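Paternally-expressed gene 3 protein (Homo sapiens, PDB 4BHX) uses its SCAN domain to form homo- or heterodimers that control gene expression, and takes part in apoptosis and p53-dependent neuronal death pathways. Local coordinates at residues E20-P24 with R25-I29; E47-I50 with E51-L55; P68-A72 with K73-N77. All blocks are in the same frame, centred on the assembly; numbering follows the deposited sequence.

Contact 1: residues E20-P24 with R25-I29. With EDO (1,2-ethanediol), chain I.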
ATOM      1  N   GLU A  20      25.051   0.442   3.458  1.00 25.30           N
ATOM      2  CA  GLU A  20      26.247  -0.383   3.198  1.00 29.37           C
ATOM      3  C   GLU A  20      26.773  -1.092   4.451  1.00 29.14           C
ATOM      4  O   GLU A  20      27.172  -2.252   4.411  1.00 30.98           O
ATOM      5  CB  GLU A  20      27.373   0.459   2.571  1.00 34.28           C
ATOM      6  CG  GLU A  20      26.964   1.127   1.267  1.00 39.71           C
ATOM      7  CD  GLU A  20      28.123   1.681   0.433  1.00 45.89           C
ATOM      8  OE1 GLU A  20      28.727   0.926  -0.361  1.00 45.63           O
ATOM      9  OE2 GLU A  20      28.407   2.900   0.537  1.00 53.32           O
ATOM     10  N   PHE A  21      26.772  -0.420   5.576  1.00 29.01           N
ATOM     11  CA  PHE A  21      27.311  -1.058   6.801  1.00 32.18           C
ATOM     12  C   PHE A  21      26.522  -2.330   7.171  1.00 29.45           C
ATOM     13  O   PHE A  21      27.044  -3.296   7.768  1.00 29.92           O
ATOM     14  CB  PHE A  21      27.344   0.020   7.912  1.00 37.14           C
ATOM     15  CG  PHE A  21      27.285  -0.504   9.311  1.00 44.54           C
ATOM     16  CD1 PHE A  21      28.379  -1.168   9.884  1.00 57.26           C
ATOM     17  CD2 PHE A  21      26.172  -0.266  10.090  1.00 50.05           C
ATOM     18  CE1 PHE A  21      28.333  -1.617  11.202  1.00 60.24           C
ATOM     19  CE2 PHE A  21      26.119  -0.717  11.399  1.00 58.21           C
ATOM     20  CZ  PHE A  21      27.193  -1.397  11.957  1.00 59.66           C
ATOM     21  N   VAL A  22      25.248  -2.342   6.778  1.00 29.72           N
ATOM     22  CA  VAL A  22      24.321  -3.430   7.099  1.00 27.89           C
ATOM     23  C   VAL A  22      24.545  -4.523   6.070  1.00 25.59           C
ATOM     24  O   VAL A  22      24.669  -5.711   6.385  1.00 25.34           O
ATOM     25  CB  VAL A  22      22.885  -2.883   7.057  1.00 28.93           C
ATOM     26  CG1 VAL A  22      21.853  -3.992   6.976  1.00 28.03           C
ATOM     27  CG2 VAL A  22      22.689  -1.969   8.261  1.00 29.18           C
ATOM     28  N   GLY A  23      24.587  -4.085   4.827  1.00 24.35           N
ATOM     29  CA  GLY A  23      24.896  -4.954   3.726  1.00 23.55           C
ATOM     30  C   GLY A  23      23.711  -5.710   3.149  1.00 20.60           C
ATOM     31  O   GLY A  23      22.602  -5.670   3.679  1.00 18.72           O
ATOM     32  N   PRO A  24      23.974  -6.471   2.092  1.00 20.36           N
ATOM     33  CA  PRO A  24      22.940  -7.070   1.268  1.00 19.35           C
ATOM     34  C   PRO A  24      22.086  -8.158   1.872  1.00 17.97           C
ATOM     35  O   PRO A  24      20.854  -8.168   1.641  1.00 16.63           O
ATOM     36  CB  PRO A  24      23.700  -7.613   0.049  1.00 20.56           C
ATOM     37  CG  PRO A  24      25.117  -7.154   0.200  1.00 21.43           C
ATOM     38  CD  PRO A  24      25.324  -6.863   1.636  1.00 21.16           C
ATOM     39  N   ARG A  25      22.683  -9.048   2.643  1.00 16.91           N
ATOM     40  CA  ARG A  25      21.900 -10.130   3.248  1.00 18.71           C
ATOM     41  C   ARG A  25      20.936  -9.632   4.343  1.00 16.87           C
ATOM     42  O   ARG A  25      19.769 -10.013   4.406  1.00 17.31           O
ATOM     43  CB  ARG A  25      22.851 -11.194   3.821  1.00 21.38           C
ATOM     44  CG  ARG A  25      22.161 -12.288   4.601  1.00 24.31           C
ATOM     45  CD  ARG A  25      21.206 -13.136   3.789  1.00 30.68           C
ATOM     46  NE  ARG A  25      21.783 -13.765   2.583  1.00 34.69           N
ATOM     47  CZ  ARG A  25      21.077 -14.502   1.711  1.00 37.47           C
ATOM     48  NH1 ARG A  25      19.779 -14.738   1.918  1.00 39.53           N
ATOM     49  NH2 ARG A  25      21.641 -15.019   0.625  1.00 37.55           N
ATOM     50  N   LYS A  26      21.429  -8.770   5.205  1.00 17.24           N
ATOM     51  CA  LYS A  26      20.586  -8.234   6.266  1.00 19.04           C
ATOM     52  C   LYS A  26      19.517  -7.304   5.682  1.00 16.69           C
ATOM     53  O   LYS A  26      18.418  -7.216   6.189  1.00 16.68           O
ATOM     54  CB  LYS A  26      21.447  -7.514   7.289  1.00 20.93           C
ATOM     55  CG  LYS A  26      22.201  -8.484   8.194  1.00 26.51           C
ATOM     56  CD  LYS A  26      22.945  -7.747   9.315  1.00 31.92           C
ATOM     57  CE  LYS A  26      24.287  -8.450   9.612  1.00 37.95           C
ATOM     58  NZ  LYS A  26      24.917  -8.129  10.938  1.00 39.82           N
ATOM     59  N   THR A  27      19.820  -6.642   4.585  1.00 15.80           N
ATOM     60  CA  THR A  27      18.845  -5.749   3.960  1.00 16.40           C
ATOM     61  C   THR A  27      17.726  -6.582   3.340  1.00 15.01           C
ATOM     62  O   THR A  27      16.533  -6.211   3.480  1.00 15.54           O
ATOM     63  CB  THR A  27      19.446  -4.865   2.914  1.00 16.80           C
ATOM     64  OG1 THR A  27      20.364  -3.959   3.535  1.00 18.86           O
ATOM     65  CG2 THR A  27      18.297  -4.063   2.163  1.00 16.28           C
ATOM     66  N   LEU A  28      18.069  -7.723   2.748  1.00 12.71           N
ATOM     67  CA  LEU A  28      17.028  -8.633   2.258  1.00 14.07           C
ATOM     68  C   LEU A  28      16.118  -9.119   3.381  1.00 13.87           C
ATOM     69  O   LEU A  28      14.900  -9.183   3.226  1.00 13.69           O
ATOM     70  CB  LEU A  28      17.628  -9.871   1.569  1.00 14.43           C
ATOM     71  CG  LEU A  28      16.666 -10.916   1.105  1.00 14.56           C
ATOM     72  CD1 LEU A  28      15.593 -10.265   0.211  1.00 15.03           C
ATOM     73  CD2 LEU A  28      17.353 -12.084   0.374  1.00 16.87           C
ATOM     74  N   ILE A  29      16.716  -9.542   4.489  1.00 15.52           N
ATOM     75  CA  ILE A  29      15.936 -10.056   5.627  1.00 16.16           C
ATOM     76  C   ILE A  29      14.928  -8.990   6.076  1.00 15.26           C
ATOM     77  O   ILE A  29      13.773  -9.298   6.317  1.00 14.26           O
ATOM     78  CB  ILE A  29      16.871 -10.525   6.761  1.00 19.20           C
ATOM     79  CG1 ILE A  29      17.627 -11.802   6.314  1.00 22.90           C
ATOM     80  CG2 ILE A  29      16.088 -10.866   8.033  1.00 22.22           C
ATOM     81  CD1 ILE A  29      18.800 -12.144   7.223  1.00 25.50           C
TER
HETATM   82  C1  EDO I1097      26.350  -5.249  10.889  1.00 44.89           C
HETATM   83  O1  EDO I1097      26.507  -6.032   9.689  1.00 50.32           O
HETATM   84  C2  EDO I1097      25.113  -4.371  10.793  1.00 42.91           C
HETATM   85  O2  EDO I1097      24.077  -4.792  11.686  1.00 44.80           O
HETATM   86  O   HOH W   1      24.362  -7.953   5.306  1.00 23.48           O
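K26 and T27, in the first turn of helix 24-39, reach back to V22 and G23 in the loop that follows helix 6-15 and enters this helix of the SCAN domain. The K26 side chain starts at CB, which lies 3.6 Å from V22 CG1 in an apolar touch. Its next carbons, CG and CD, run past the carbonyl oxygen of V22. CE then approaches an ethanediol, probably from the crystallisation liquor, and NZ makes a weak hydrogen bond of 2.9 Å to ethanediol O1. The same diol lies over one face of the F21 ring, near its rim, with its C2 3.8 Å from F21 CZ.

G23 is the N-cap. At its positive phi (86°) a CB would jam against V22 O and P24 CD; lacking a side chain to cap with, glycine takes part through its backbone. T27 OG1, anti to the carbonyl carbon (chi1 -66°), sits beside T27 N, and both reach G23 O: the amide at 3.1 Å in the carbonyl plane, the hydroxyl at 2.8 Å from above it. P24, whose ring nitrogen has no hydrogen to offer, fits the first turn, where amides lack helical acceptors; P24 and T27 both touch Y18. The hydroxyl bond ties the T27 side chain back over the turn, and three early amides are served locally: K26 N through a water on V22 O, T27 N by G23 O and L28 N by P24 O.

Contact 2: residues E47-I50 with E51-L55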
ATOM      1  N   GLU A  47      -5.106 -13.815  -4.641  1.00 15.50           N
ATOM      2  CA  GLU A  47      -5.995 -12.869  -5.303  1.00 14.31           C
ATOM      3  C   GLU A  47      -6.135 -11.513  -4.504  1.00 14.86           C
ATOM      4  O   GLU A  47      -6.149 -10.384  -5.051  1.00 14.01           O
ATOM      5  CB  GLU A  47      -7.388 -13.473  -5.471  1.00 17.42           C
ATOM      6  CG  GLU A  47      -7.506 -14.541  -6.557  1.00 20.57           C
ATOM      7  CD  GLU A  47      -6.813 -15.857  -6.215  1.00 23.32           C
ATOM      8  OE1 GLU A  47      -6.442 -16.138  -5.048  1.00 21.68           O
ATOM      9  OE2 GLU A  47      -6.634 -16.633  -7.188  1.00 29.15           O
ATOM     10  N   GLU A  48      -6.273 -11.646  -3.209  1.00 12.92           N
ATOM     11  CA  GLU A  48      -6.446 -10.505  -2.313  1.00 14.13           C
ATOM     12  C   GLU A  48      -5.188  -9.618  -2.268  1.00 14.22           C
ATOM     13  O   GLU A  48      -5.268  -8.385  -2.270  1.00 13.39           O
ATOM     14  CB  GLU A  48      -6.835 -11.031  -0.914  1.00 13.84           C
ATOM     15  CG  GLU A  48      -8.294 -11.304  -0.867  1.00 14.62           C
ATOM     16  CD  GLU A  48      -8.770 -12.244   0.222  1.00 17.12           C
ATOM     17  OE1 GLU A  48      -7.934 -12.813   0.937  1.00 15.59           O
ATOM     18  OE2 GLU A  48     -10.017 -12.466   0.286  1.00 17.05           O
ATOM     19  N   ILE A  49      -4.043 -10.267  -2.302  1.00 13.37           N
ATOM     20  CA  ILE A  49      -2.755  -9.630  -2.372  1.00 14.14           C
ATOM     21  C   ILE A  49      -2.633  -8.833  -3.664  1.00 13.90           C
ATOM     22  O   ILE A  49      -2.235  -7.693  -3.644  1.00 13.70           O
ATOM     23  CB  ILE A  49      -1.607 -10.656  -2.221  1.00 15.14           C
ATOM     24  CG1 ILE A  49      -1.517 -11.112  -0.774  1.00 17.14           C
ATOM     25  CG2 ILE A  49      -0.255 -10.044  -2.602  1.00 14.00           C
ATOM     26  CD1 ILE A  49      -0.769 -12.416  -0.639  1.00 21.22           C
ATOM     27  N   ILE A  50      -3.003  -9.413  -4.776  1.00 13.34           N
ATOM     28  CA  ILE A  50      -2.997  -8.717  -6.049  1.00 15.52           C
ATOM     29  C   ILE A  50      -3.865  -7.472  -6.032  1.00 13.83           C
ATOM     30  O   ILE A  50      -3.475  -6.415  -6.478  1.00 11.69           O
ATOM     31  CB  ILE A  50      -3.376  -9.679  -7.195  1.00 17.07           C
ATOM     32  CG1 ILE A  50      -2.279 -10.752  -7.332  1.00 20.43           C
ATOM     33  CG2 ILE A  50      -3.664  -8.922  -8.476  1.00 18.32           C
ATOM     34  CD1 ILE A  50      -1.017 -10.400  -8.090  1.00 24.19           C
ATOM     35  N   GLU A  51      -5.036  -7.576  -5.441  1.00 14.41           N
ATOM     36  CA  GLU A  51      -5.882  -6.420  -5.310  1.00 15.52           C
ATOM     37  C   GLU A  51      -5.306  -5.283  -4.489  1.00 14.66           C
ATOM     38  O   GLU A  51      -5.472  -4.087  -4.886  1.00 16.32           O
ATOM     39  CB  GLU A  51      -7.215  -6.830  -4.747  1.00 18.85           C
ATOM     40  CG  GLU A  51      -7.977  -7.685  -5.709  1.00 23.74           C
ATOM     41  CD  GLU A  51      -8.597  -6.890  -6.831  0.50 25.47           C
ATOM     42  OE1 GLU A  51      -8.400  -5.672  -6.946  1.00 33.83           O
ATOM     43  OE2 GLU A  51      -9.297  -7.505  -7.612  1.00 31.68           O
ATOM     44  N   LEU A  52      -4.604  -5.609  -3.421  1.00 13.18           N
ATOM     45  CA  LEU A  52      -3.860  -4.609  -2.664  1.00 14.26           C
ATOM     46  C   LEU A  52      -2.766  -3.901  -3.518  1.00 13.76           C
ATOM     47  O   LEU A  52      -2.512  -2.705  -3.334  1.00 11.10           O
ATOM     48  CB  LEU A  52      -3.200  -5.160  -1.406  1.00 15.29           C
ATOM     49  CG  LEU A  52      -4.204  -5.593  -0.309  1.00 19.42           C
ATOM     50  CD1 LEU A  52      -3.447  -6.290   0.799  1.00 18.94           C
ATOM     51  CD2 LEU A  52      -4.966  -4.398   0.234  1.00 20.46           C
ATOM     52  N   LEU A  53      -2.102  -4.652  -4.405  1.00 11.83           N
ATOM     53  CA  LEU A  53      -1.055  -4.066  -5.238  1.00 11.38           C
ATOM     54  C   LEU A  53      -1.670  -3.148  -6.284  1.00 11.24           C
ATOM     55  O   LEU A  53      -1.123  -2.077  -6.595  1.00 12.02           O
ATOM     56  CB  LEU A  53      -0.309  -5.175  -5.975  1.00 12.49           C
ATOM     57  CG  LEU A  53       0.319  -6.148  -5.027  1.00 13.71           C
ATOM     58  CD1 LEU A  53       0.931  -7.343  -5.754  1.00 15.92           C
ATOM     59  CD2 LEU A  53       1.356  -5.392  -4.253  1.00 13.63           C
ATOM     60  N   VAL A  54      -2.786  -3.558  -6.847  1.00 11.08           N
ATOM     61  CA  VAL A  54      -3.515  -2.727  -7.786  1.00 11.68           C
ATOM     62  C   VAL A  54      -3.996  -1.438  -7.086  1.00 13.29           C
ATOM     63  O   VAL A  54      -3.808  -0.323  -7.589  1.00 11.12           O
ATOM     64  CB  VAL A  54      -4.689  -3.479  -8.421  1.00 12.21           C
ATOM     65  CG1 VAL A  54      -5.615  -2.548  -9.201  1.00 12.49           C
ATOM     66  CG2 VAL A  54      -4.221  -4.597  -9.300  1.00 12.41           C
ATOM     67  N   LEU A  55      -4.578  -1.587  -5.897  1.00 13.07           N
ATOM     68  CA  LEU A  55      -4.961  -0.403  -5.118  1.00 13.34           C
ATOM     69  C   LEU A  55      -3.787   0.552  -4.823  1.00 12.57           C
ATOM     70  O   LEU A  55      -3.947   1.778  -5.048  1.00 11.94           O
ATOM     71  CB  LEU A  55      -5.700  -0.824  -3.843  1.00 13.34           C
ATOM     72  CG  LEU A  55      -6.120   0.397  -2.950  1.00 14.82           C
ATOM     73  CD1 LEU A  55      -7.167   1.212  -3.670  1.00 16.17           C
ATOM     74  CD2 LEU A  55      -6.559  -0.180  -1.621  1.00 16.22           C
TER
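I50 meets both L53 and V54 one turn further along helix 46-61, and its carbonyl oxygen accepts V54 N at 3.0 Å with an N-H...O angle of 165°. Three more bonds of the same kind run alongside: E51 N to E47 O at 3.0 Å, L52 N to E48 O at 3.1 Å and L53 N to I49 O at 3.1 Å. Each carbonyl from 47 to 50 is thus matched by the amide four residues on, L53 N lying in the plane of its carbonyl.

The side chains add looser apolar touches: I50 CD1 and L53 CD1 are 4.3 Å apart, as are I49 CG2 and L53 CD1. V54 CG2 is anti to its carbonyl carbon, beside its own N, which brings it 3.4 Å from I50 O. E48 OE1 turns back to accept the amide of T45, just before the helix: one half of a capping box, for which glutamate is long enough and carries an acceptor at its end. E47 OE1 makes a weak bond to the T45 hydroxyl.

V54 and L55 touch C78 of helix 78-85, and L55 also L81. The i to i+4 bonding is that of a regular alpha-helix, here one of the five helices of the SCAN domain.

Contact 3: residues P68-A72 with K73-N77. With EDO (1,2-ethanediol), chain J.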
ATOM      1  N   PRO A  68      -6.153  14.856  -2.116  1.00 23.73           N
ATOM      2  CA  PRO A  68      -6.605  15.111  -0.727  1.00 24.50           C
ATOM      3  C   PRO A  68      -7.986  14.520  -0.406  1.00 19.52           C
ATOM      4  O   PRO A  68      -8.207  14.028   0.671  1.00 23.03           O
ATOM      5  CB  PRO A  68      -6.611  16.649  -0.650  1.00 24.23           C
ATOM      6  CG  PRO A  68      -5.670  17.088  -1.757  1.00 24.05           C
ATOM      7  CD  PRO A  68      -5.933  16.106  -2.860  1.00 25.03           C
ATOM      8  N   TRP A  69      -8.889  14.588  -1.349  1.00 19.98           N
ATOM      9  CA  TRP A  69     -10.226  14.030  -1.209  1.00 21.88           C
ATOM     10  C   TRP A  69     -10.202  12.523  -1.030  1.00 25.15           C
ATOM     11  O   TRP A  69     -10.781  11.967  -0.081  1.00 21.71           O
ATOM     12  CB  TRP A  69     -10.979  14.323  -2.461  1.00 24.36           C
ATOM     13  CG  TRP A  69     -11.138  15.788  -2.710  1.00 35.06           C
ATOM     14  CD1 TRP A  69     -10.148  16.717  -3.100  1.00 36.15           C
ATOM     15  CD2 TRP A  69     -12.356  16.527  -2.603  1.00 35.76           C
ATOM     16  NE1 TRP A  69     -10.730  17.967  -3.218  1.00 44.98           N
ATOM     17  CE2 TRP A  69     -12.069  17.874  -2.914  1.00 40.81           C
ATOM     18  CE3 TRP A  69     -13.666  16.181  -2.267  1.00 38.81           C
ATOM     19  CZ2 TRP A  69     -13.052  18.864  -2.893  1.00 43.58           C
ATOM     20  CZ3 TRP A  69     -14.631  17.184  -2.238  1.00 39.09           C
ATOM     21  CH2 TRP A  69     -14.317  18.493  -2.568  1.00 37.94           C
ATOM     22  N   VAL A  70      -9.521  11.842  -1.959  1.00 21.53           N
ATOM     23  CA  VAL A  70      -9.437  10.389  -1.887  1.00 22.87           C
ATOM     24  C   VAL A  70      -8.852   9.929  -0.602  1.00 23.95           C
ATOM     25  O   VAL A  70      -9.350   8.967  -0.008  1.00 26.96           O
ATOM     26  CB  VAL A  70      -8.681   9.786  -3.116  1.00 25.94           C
ATOM     27  CG1 VAL A  70      -8.314   8.338  -2.848  1.00 31.03           C
ATOM     28  CG2 VAL A  70      -9.582   9.869  -4.329  1.00 26.76           C
ATOM     29  N   ARG A  71      -7.847  10.609  -0.110  1.00 25.66           N
ATOM     30  CA  ARG A  71      -7.318  10.203   1.136  1.00 29.95           C
ATOM     31  C   ARG A  71      -8.140  10.608   2.384  1.00 33.33           C
ATOM     32  O   ARG A  71      -8.080   9.919   3.402  1.00 34.31           O
ATOM     33  CB  ARG A  71      -5.901  10.637   1.272  1.00 33.76           C
ATOM     34  CG  ARG A  71      -5.650  12.036   1.683  1.00 41.97           C
ATOM     35  CD  ARG A  71      -4.226  12.148   2.209  1.00 46.98           C
ATOM     36  NE  ARG A  71      -3.178  11.854   1.210  1.00 52.19           N
ATOM     37  CZ  ARG A  71      -2.591  12.735   0.386  1.00 51.97           C
ATOM     38  NH1 ARG A  71      -2.940  14.027   0.353  1.00 51.63           N
ATOM     39  NH2 ARG A  71      -1.634  12.308  -0.431  1.00 46.99           N
ATOM     40  N   ALA A  72      -8.905  11.690   2.303  1.00 30.89           N
ATOM     41  CA  ALA A  72      -9.777  12.030   3.424  1.00 28.42           C
ATOM     42  C   ALA A  72     -10.759  10.887   3.554  1.00 29.63           C
ATOM     43  O   ALA A  72     -11.095  10.488   4.648  1.00 37.04           O
ATOM     44  CB  ALA A  72     -10.462  13.363   3.162  1.00 25.57           C
ATOM     45  N   LYS A  73     -11.194  10.334   2.423  1.00 31.08           N
ATOM     46  CA  LYS A  73     -12.153   9.265   2.376  1.00 35.91           C
ATOM     47  C   LYS A  73     -11.620   7.843   2.707  1.00 43.97           C
ATOM     48  O   LYS A  73     -12.401   6.988   3.141  1.00 46.36           O
ATOM     49  CB  LYS A  73     -12.770   9.204   1.006  1.00 38.31           C
ATOM     50  CG  LYS A  73     -14.167   8.638   1.039  1.00 45.35           C
ATOM     51  CD  LYS A  73     -15.153   9.664   1.567  1.00 43.58           C
ATOM     52  CE  LYS A  73     -16.262   9.845   0.547  1.00 49.60           C
ATOM     53  NZ  LYS A  73     -17.466   8.966   0.779  1.00 45.74           N
ATOM     54  N   LYS A  74     -10.328   7.593   2.505  1.00 45.21           N
ATOM     55  CA  LYS A  74      -9.761   6.227   2.633  1.00 43.67           C
ATOM     56  C   LYS A  74     -10.647   5.149   2.001  1.00 38.65           C
ATOM     57  O   LYS A  74     -11.260   4.347   2.705  1.00 42.96           O
ATOM     58  CB  LYS A  74      -9.545   5.844   4.102  1.00 46.91           C
ATOM     59  CG  LYS A  74      -9.048   6.928   5.045  1.00 48.38           C
ATOM     60  CD  LYS A  74      -7.539   7.103   5.037  0.50 48.52           C
ATOM     61  CE  LYS A  74      -7.081   7.917   6.238  0.50 47.15           C
ATOM     62  NZ  LYS A  74      -7.884   9.157   6.423  0.50 47.64           N
ATOM     63  N   PRO A  75     -10.717   5.088   0.677  1.00 35.46           N
ATOM     64  CA  PRO A  75     -11.402   3.920   0.202  1.00 36.55           C
ATOM     65  C   PRO A  75     -10.518   2.720   0.565  1.00 42.48           C
ATOM     66  O   PRO A  75      -9.276   2.806   0.481  1.00 44.79           O
ATOM     67  CB  PRO A  75     -11.420   4.109  -1.306  1.00 32.62           C
ATOM     68  CG  PRO A  75     -10.170   4.877  -1.579  1.00 34.09           C
ATOM     69  CD  PRO A  75      -9.949   5.763  -0.380  1.00 32.73           C
ATOM     70  N   GLU A  76     -11.110   1.623   1.009  1.00 41.69           N
ATOM     71  CA  GLU A  76     -10.267   0.553   1.510  1.00 43.43           C
ATOM     72  C   GLU A  76     -10.057  -0.519   0.464  1.00 37.56           C
ATOM     73  O   GLU A  76      -9.221  -1.384   0.682  1.00 43.09           O
ATOM     74  CB  GLU A  76     -10.734  -0.009   2.867  1.00 51.37           C
ATOM     75  CG  GLU A  76     -11.769  -1.107   2.806  1.00 54.08           C
ATOM     76  CD  GLU A  76     -13.097  -0.584   2.337  1.00 63.60           C
ATOM     77  OE1 GLU A  76     -13.638   0.279   3.060  1.00 70.44           O
ATOM     78  OE2 GLU A  76     -13.584  -1.005   1.254  1.00 66.61           O
ATOM     79  N   ASN A  77     -10.777  -0.442  -0.658  1.00 29.78           N
ATOM     80  CA  ASN A  77     -10.476  -1.223  -1.855  1.00 31.40           C
ATOM     81  C   ASN A  77     -10.724  -0.528  -3.224  1.00 27.25           C
ATOM     82  O   ASN A  77     -11.212   0.583  -3.281  1.00 30.19           O
ATOM     83  CB  ASN A  77     -11.183  -2.556  -1.785  1.00 32.13           C
ATOM     84  CG  ASN A  77     -12.675  -2.432  -1.982  1.00 36.30           C
ATOM     85  OD1 ASN A  77     -13.161  -1.562  -2.688  1.00 33.90           O
ATOM     86  ND2 ASN A  77     -13.415  -3.321  -1.342  1.00 41.36           N
TER
HETATM   87  C1  EDO J1098      -6.841  15.567   3.609  1.00 46.02           C
HETATM   88  O1  EDO J1098      -7.012  15.327   2.228  1.00 45.93           O
HETATM   89  C2  EDO J1098      -6.782  14.180   4.217  1.00 46.42           C
HETATM   90  O2  EDO J1098      -7.207  14.294   5.567  1.00 44.15           O
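A lysine folding back on the helix it has just left is the striking feature: K74, with a positive phi of 43°, sends its ammonium group to the carbonyl of R71, where K74 NZ donates to R71 O at 3.1 Å, nearly along the C=O axis. The chain gets there by bending at chi2 (-84°) and again at chi4, so that CG, CD and CE all skirt the same oxygen, CD at 3.3 Å from R71 O. Carbonyls at the end of a helix lack the next turn's amides, and a long flexible cation suits such a place; the helix dipole would probably strengthen the attraction.

The backbone nearby loses its regular pattern step by step. K73 N still bonds to W69 O at 3.0 Å, but K74 N makes two weak bonds, to V70 O and R71 O. This is the C-terminal end of helix 67-73, with K74 the first residue to leave helical angles, followed by a loop to N77, the N-cap of helix 78-85, whose OD1 accepts the amide of K80. P75, with no N-H to satisfy, sits comfortably where the helix has stopped. Its CD lies 3.3 Å from V70 O and 3.9 Å from V70 CG1, which chi1 (166°) turns toward the proline ring; the two side chains cross at about a right angle. An ethanediol lies beside R71 CG and A72. Buried V70 also packs on L81 and L85 of helix 78-85, while W69 meets Y88 edge-to-face.

The three contacts follow one another along the SCAN domain without sharing a helix. Contacts 1 and 2 are surface contacts, their centres about 23 Å and 9 Å from the centre of the chain, whereas contact 3 is partly buried. Their chemistry follows position in the helix: carbonyl and water capping at the start in 20-29, repeated amide-carbonyl bonds with loose apolar touches in the interior at 47-55, and a lysine ammonium on a carbonyl plus proline-valine packing at the end in 68-77. Contacts 1 and 3 lie on opposite sides of the chain's centre, their centres about 35 Å apart. Contacts 2 and 3 touch: L55 CD2 packs 3.7 Å from E76 O, and both send side chains onto helix 78-85.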